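Local coordinates for L-asparaginase I (Vibrio cholerae, PDB 2OCD), which probably catalyses the hydrolysis of L-asparagine to L-aspartate and ammonium, working as a homotetramer, at residues S60-A72 with T91-F105. Residues are numbered along the deposited sequence; the frame is centred on the assembly and turned at random.
With ACT (acetate ion), chain G.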
# COMPACT_ATOMS: atom_id res chain seq x y z
N SER B 60 -6.62 -30.36 -7.68
CA SER B 60 -5.69 -29.44 -8.34
C SER B 60 -4.23 -29.88 -8.26
O SER B 60 -3.49 -29.70 -9.23
CB SER B 60 -5.87 -27.96 -7.89
OG SER B 60 -5.84 -27.83 -6.48
N SER B 61 -3.81 -30.46 -7.13
CA SER B 61 -2.42 -30.88 -6.96
C SER B 61 -2.05 -32.13 -7.76
O SER B 61 -0.88 -32.34 -8.04
CB SER B 61 -2.08 -31.06 -5.47
OG SER B 61 -3.16 -31.64 -4.77
N ASP B 62 -3.03 -32.94 -8.14
CA ASP B 62 -2.81 -34.12 -8.95
C ASP B 62 -2.93 -33.88 -10.44
O ASP B 62 -2.57 -34.75 -11.22
CB ASP B 62 -3.77 -35.20 -8.53
CG ASP B 62 -3.57 -35.60 -7.10
OD1 ASP B 62 -2.48 -35.29 -6.52
OD2 ASP B 62 -4.51 -36.21 -6.52
N MSE B 63 -3.40 -32.70 -10.84
CA MSE B 63 -3.59 -32.36 -12.24
C MSE B 63 -2.44 -32.84 -13.12
O MSE B 63 -1.29 -32.92 -12.71
CB MSE B 63 -3.68 -30.84 -12.47
CG MSE B 63 -4.83 -30.07 -11.86
SE MSE B 63 -6.51 -30.26 -12.74
CE MSE B 63 -6.12 -29.42 -14.50
N THR B 64 -2.78 -33.00 -14.40
CA THR B 64 -1.90 -33.53 -15.40
C THR B 64 -2.21 -32.83 -16.70
O THR B 64 -3.29 -32.21 -16.87
CB THR B 64 -2.14 -35.05 -15.51
OG1 THR B 64 -1.06 -35.73 -14.85
CG2 THR B 64 -2.29 -35.51 -16.93
N PRO B 65 -1.26 -32.86 -17.63
CA PRO B 65 -1.60 -32.26 -18.91
C PRO B 65 -2.75 -32.99 -19.63
O PRO B 65 -3.51 -32.35 -20.39
CB PRO B 65 -0.27 -32.32 -19.66
CG PRO B 65 0.79 -32.42 -18.54
CD PRO B 65 0.13 -33.33 -17.58
N ALA B 66 -2.90 -34.31 -19.40
CA ALA B 66 -4.16 -35.02 -19.75
C ALA B 66 -5.41 -34.26 -19.25
O ALA B 66 -6.37 -34.06 -19.98
CB ALA B 66 -4.15 -36.47 -19.28
N ASP B 67 -5.37 -33.80 -17.99
CA ASP B 67 -6.48 -33.02 -17.42
C ASP B 67 -6.69 -31.67 -18.14
O ASP B 67 -7.82 -31.21 -18.29
CB ASP B 67 -6.27 -32.84 -15.93
CG ASP B 67 -6.34 -34.16 -15.16
OD1 ASP B 67 -7.44 -34.81 -15.20
OD2 ASP B 67 -5.32 -34.55 -14.51
N TRP B 68 -5.60 -31.04 -18.56
CA TRP B 68 -5.70 -29.82 -19.30
C TRP B 68 -6.47 -30.06 -20.63
O TRP B 68 -7.33 -29.27 -21.01
CB TRP B 68 -4.29 -29.35 -19.63
CG TRP B 68 -3.45 -28.92 -18.46
CD1 TRP B 68 -3.89 -28.66 -17.20
CD2 TRP B 68 -2.05 -28.62 -18.47
NE1 TRP B 68 -2.85 -28.23 -16.41
CE2 TRP B 68 -1.70 -28.22 -17.16
CE3 TRP B 68 -1.05 -28.68 -19.44
CZ2 TRP B 68 -0.38 -27.86 -16.79
CZ3 TRP B 68 0.28 -28.32 -19.07
CH2 TRP B 68 0.58 -27.91 -17.76
N GLN B 69 -6.13 -31.15 -21.33
CA GLN B 69 -6.74 -31.52 -22.60
C GLN B 69 -8.23 -31.69 -22.42
O GLN B 69 -9.01 -31.15 -23.24
CB GLN B 69 -6.15 -32.85 -23.11
CG GLN B 69 -6.40 -33.19 -24.57
CD GLN B 69 -5.80 -32.16 -25.53
OE1 GLN B 69 -4.61 -31.78 -25.43
NE2 GLN B 69 -6.62 -31.69 -26.44
N LEU B 70 -8.62 -32.44 -21.37
CA LEU B 70 -10.03 -32.64 -20.96
C LEU B 70 -10.73 -31.29 -20.84
O LEU B 70 -11.77 -31.09 -21.48
CB LEU B 70 -10.12 -33.39 -19.63
CG LEU B 70 -9.45 -34.79 -19.55
CD1 LEU B 70 -9.75 -35.68 -18.26
CD2 LEU B 70 -9.72 -35.60 -20.87
N ILE B 71 -10.15 -30.34 -20.07
CA ILE B 71 -10.77 -29.04 -19.92
C ILE B 71 -10.88 -28.30 -21.31
O ILE B 71 -11.96 -27.80 -21.71
CB ILE B 71 -10.01 -28.18 -18.88
CG1 ILE B 71 -9.90 -28.91 -17.52
CG2 ILE B 71 -10.73 -26.88 -18.66
CD1 ILE B 71 -8.93 -28.21 -16.54
N ALA B 72 -9.77 -28.24 -22.04
CA ALA B 72 -9.75 -27.67 -23.39
C ALA B 72 -10.81 -28.35 -24.26
O ALA B 72 -11.59 -27.71 -24.92
CB ALA B 72 -8.37 -27.82 -24.01
N THR B 91 -7.19 -23.99 -6.25
CA THR B 91 -6.16 -22.96 -6.33
C THR B 91 -4.72 -23.50 -6.47
O THR B 91 -3.86 -22.81 -7.02
CB THR B 91 -6.19 -21.94 -5.12
OG1 THR B 91 -6.02 -22.67 -3.91
CG2 THR B 91 -7.49 -21.14 -5.07
N ASP B 92 -4.41 -24.68 -5.96
CA ASP B 92 -2.98 -25.03 -5.94
C ASP B 92 -2.31 -24.91 -7.32
O ASP B 92 -1.16 -24.48 -7.41
CB ASP B 92 -2.75 -26.43 -5.36
CG ASP B 92 -2.96 -26.48 -3.85
OD1 ASP B 92 -3.08 -27.60 -3.30
OD2 ASP B 92 -3.01 -25.40 -3.21
N THR B 93 -3.00 -25.30 -8.39
CA THR B 93 -2.39 -25.29 -9.70
C THR B 93 -3.23 -24.53 -10.71
O THR B 93 -3.06 -24.64 -11.91
CB THR B 93 -2.12 -26.70 -10.22
OG1 THR B 93 -3.36 -27.34 -10.45
CG2 THR B 93 -1.26 -27.51 -9.24
N MSE B 94 -4.09 -23.68 -10.20
CA MSE B 94 -4.93 -22.87 -11.00
C MSE B 94 -4.12 -22.07 -11.99
O MSE B 94 -4.59 -21.87 -13.10
CB MSE B 94 -5.72 -21.95 -10.12
CG MSE B 94 -6.62 -21.07 -10.86
SE MSE B 94 -7.83 -20.22 -9.59
CE MSE B 94 -7.11 -18.46 -9.53
N ALA B 95 -2.93 -21.60 -11.61
CA ALA B 95 -2.08 -20.78 -12.51
C ALA B 95 -1.46 -21.59 -13.60
O ALA B 95 -1.28 -21.09 -14.72
CB ALA B 95 -1.01 -20.00 -11.76
N TYR B 96 -1.13 -22.84 -13.31
CA TYR B 96 -0.59 -23.71 -14.36
C TYR B 96 -1.69 -24.04 -15.34
O TYR B 96 -1.47 -24.06 -16.54
CB TYR B 96 -0.01 -24.98 -13.81
CG TYR B 96 1.26 -24.83 -13.01
CD1 TYR B 96 1.22 -24.63 -11.65
CD2 TYR B 96 2.50 -24.97 -13.60
CE1 TYR B 96 2.38 -24.50 -10.88
CE2 TYR B 96 3.66 -24.86 -12.86
CZ TYR B 96 3.60 -24.61 -11.50
OH TYR B 96 4.74 -24.51 -10.74
N THR B 97 -2.88 -24.31 -14.84
CA THR B 97 -3.93 -24.57 -15.77
C THR B 97 -4.19 -23.36 -16.70
O THR B 97 -4.30 -23.50 -17.91
CB THR B 97 -5.17 -25.02 -15.04
OG1 THR B 97 -4.92 -26.35 -14.56
CG2 THR B 97 -6.37 -25.04 -15.98
N ALA B 98 -4.28 -22.17 -16.12
CA ALA B 98 -4.77 -21.00 -16.87
C ALA B 98 -3.76 -20.70 -17.96
O ALA B 98 -4.10 -20.32 -19.08
CB ALA B 98 -4.93 -19.82 -15.95
N SER B 99 -2.51 -20.92 -17.60
CA SER B 99 -1.41 -20.78 -18.49
C SER B 99 -1.46 -21.74 -19.68
O SER B 99 -1.35 -21.32 -20.85
CB SER B 99 -0.13 -20.98 -17.72
OG SER B 99 0.13 -19.84 -16.91
N ALA B 100 -1.51 -23.02 -19.35
CA ALA B 100 -1.63 -24.11 -20.34
C ALA B 100 -2.67 -23.78 -21.39
O ALA B 100 -2.38 -23.84 -22.60
CB ALA B 100 -2.00 -25.42 -19.65
N LEU B 101 -3.88 -23.44 -20.92
CA LEU B 101 -5.00 -23.17 -21.79
C LEU B 101 -4.77 -21.95 -22.67
O LEU B 101 -5.34 -21.90 -23.78
CB LEU B 101 -6.30 -22.97 -21.00
CG LEU B 101 -6.77 -24.21 -20.20
CD1 LEU B 101 -7.88 -23.87 -19.22
CD2 LEU B 101 -7.18 -25.41 -21.14
N SER B 102 -4.01 -20.95 -22.19
CA SER B 102 -3.77 -19.77 -22.99
C SER B 102 -3.08 -20.18 -24.29
O SER B 102 -3.49 -19.71 -25.36
CB SER B 102 -2.97 -18.70 -22.27
OG SER B 102 -1.60 -19.01 -22.22
N PHE B 103 -2.11 -21.09 -24.21
CA PHE B 103 -1.42 -21.55 -25.44
C PHE B 103 -2.23 -22.55 -26.28
O PHE B 103 -2.21 -22.47 -27.52
CB PHE B 103 -0.03 -22.07 -25.13
CG PHE B 103 0.79 -21.05 -24.51
CD1 PHE B 103 1.24 -19.98 -25.27
CD2 PHE B 103 1.01 -21.05 -23.13
CE1 PHE B 103 1.97 -18.99 -24.73
CE2 PHE B 103 1.75 -20.04 -22.56
CZ PHE B 103 2.22 -18.98 -23.36
N MSE B 104 -2.96 -23.44 -25.60
CA MSE B 104 -3.77 -24.41 -26.27
C MSE B 104 -4.85 -23.83 -27.13
O MSE B 104 -5.20 -24.44 -28.15
CB MSE B 104 -4.41 -25.34 -25.25
CG MSE B 104 -3.40 -26.30 -24.65
SE MSE B 104 -4.09 -27.41 -23.22
CE MSE B 104 -5.09 -28.64 -24.36
N PHE B 105 -5.42 -22.70 -26.72
CA PHE B 105 -6.47 -22.07 -27.48
C PHE B 105 -5.85 -21.12 -28.47
O PHE B 105 -5.02 -20.31 -28.13
CB PHE B 105 -7.45 -21.27 -26.62
CG PHE B 105 -8.24 -22.09 -25.64
CD1 PHE B 105 -8.74 -23.33 -25.97
CD2 PHE B 105 -8.56 -21.56 -24.41
CE1 PHE B 105 -9.47 -24.05 -25.07
CE2 PHE B 105 -9.30 -22.28 -23.52
CZ PHE B 105 -9.74 -23.52 -23.84
C ACT G . -7.05 -27.51 -3.81
O ACT G . -8.32 -27.49 -3.77
OXT ACT G . -6.47 -26.43 -4.05
CH3 ACT G . -6.23 -28.76 -3.57
O HOH W 1 -2.96 -27.50 -13.51
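T93 OG1 donates to S60 O at 2.7 Å, coming in above the carbonyl plane, and takes a second bond from an ordered water whose O lies 3.1 Å from T93 OG1. The site shows how an alpha/beta domain with a mixed sheet, here the N-terminal domain of the asparaginase fold, builds its pocket from loops that lead into helices; the start of helix 65-78 (residues 65-72) crosses helix 94-104 at a signed angle of -59°. The same water accepts from W68 NE1 at 3.0 Å, lying in the plane of the indole at its edge, and sits close to T97 OG1, which is also bonded to H89. With CG beside its backbone N (chi1 -67°), W68 lays its ring across helix 94-104, where A100 CB rests over the six-membered ring, 3.5 Å from the centroid. T64 O and P65 CA lie toward the rim of the opposite face. On the pocket side, D92 N bonds weakly to OXT of an acetate, probably from the crystallisation liquor, in the predicted substrate site; D92 OD2 forms a salt bridge to K163 NZ, and OD1 a hydrogen bond to N247 ND2 of the second subunit. Farther along, the selenomethionine M104, bent at chi3 (76°), brings CE to 3.4 Å from A72 CB.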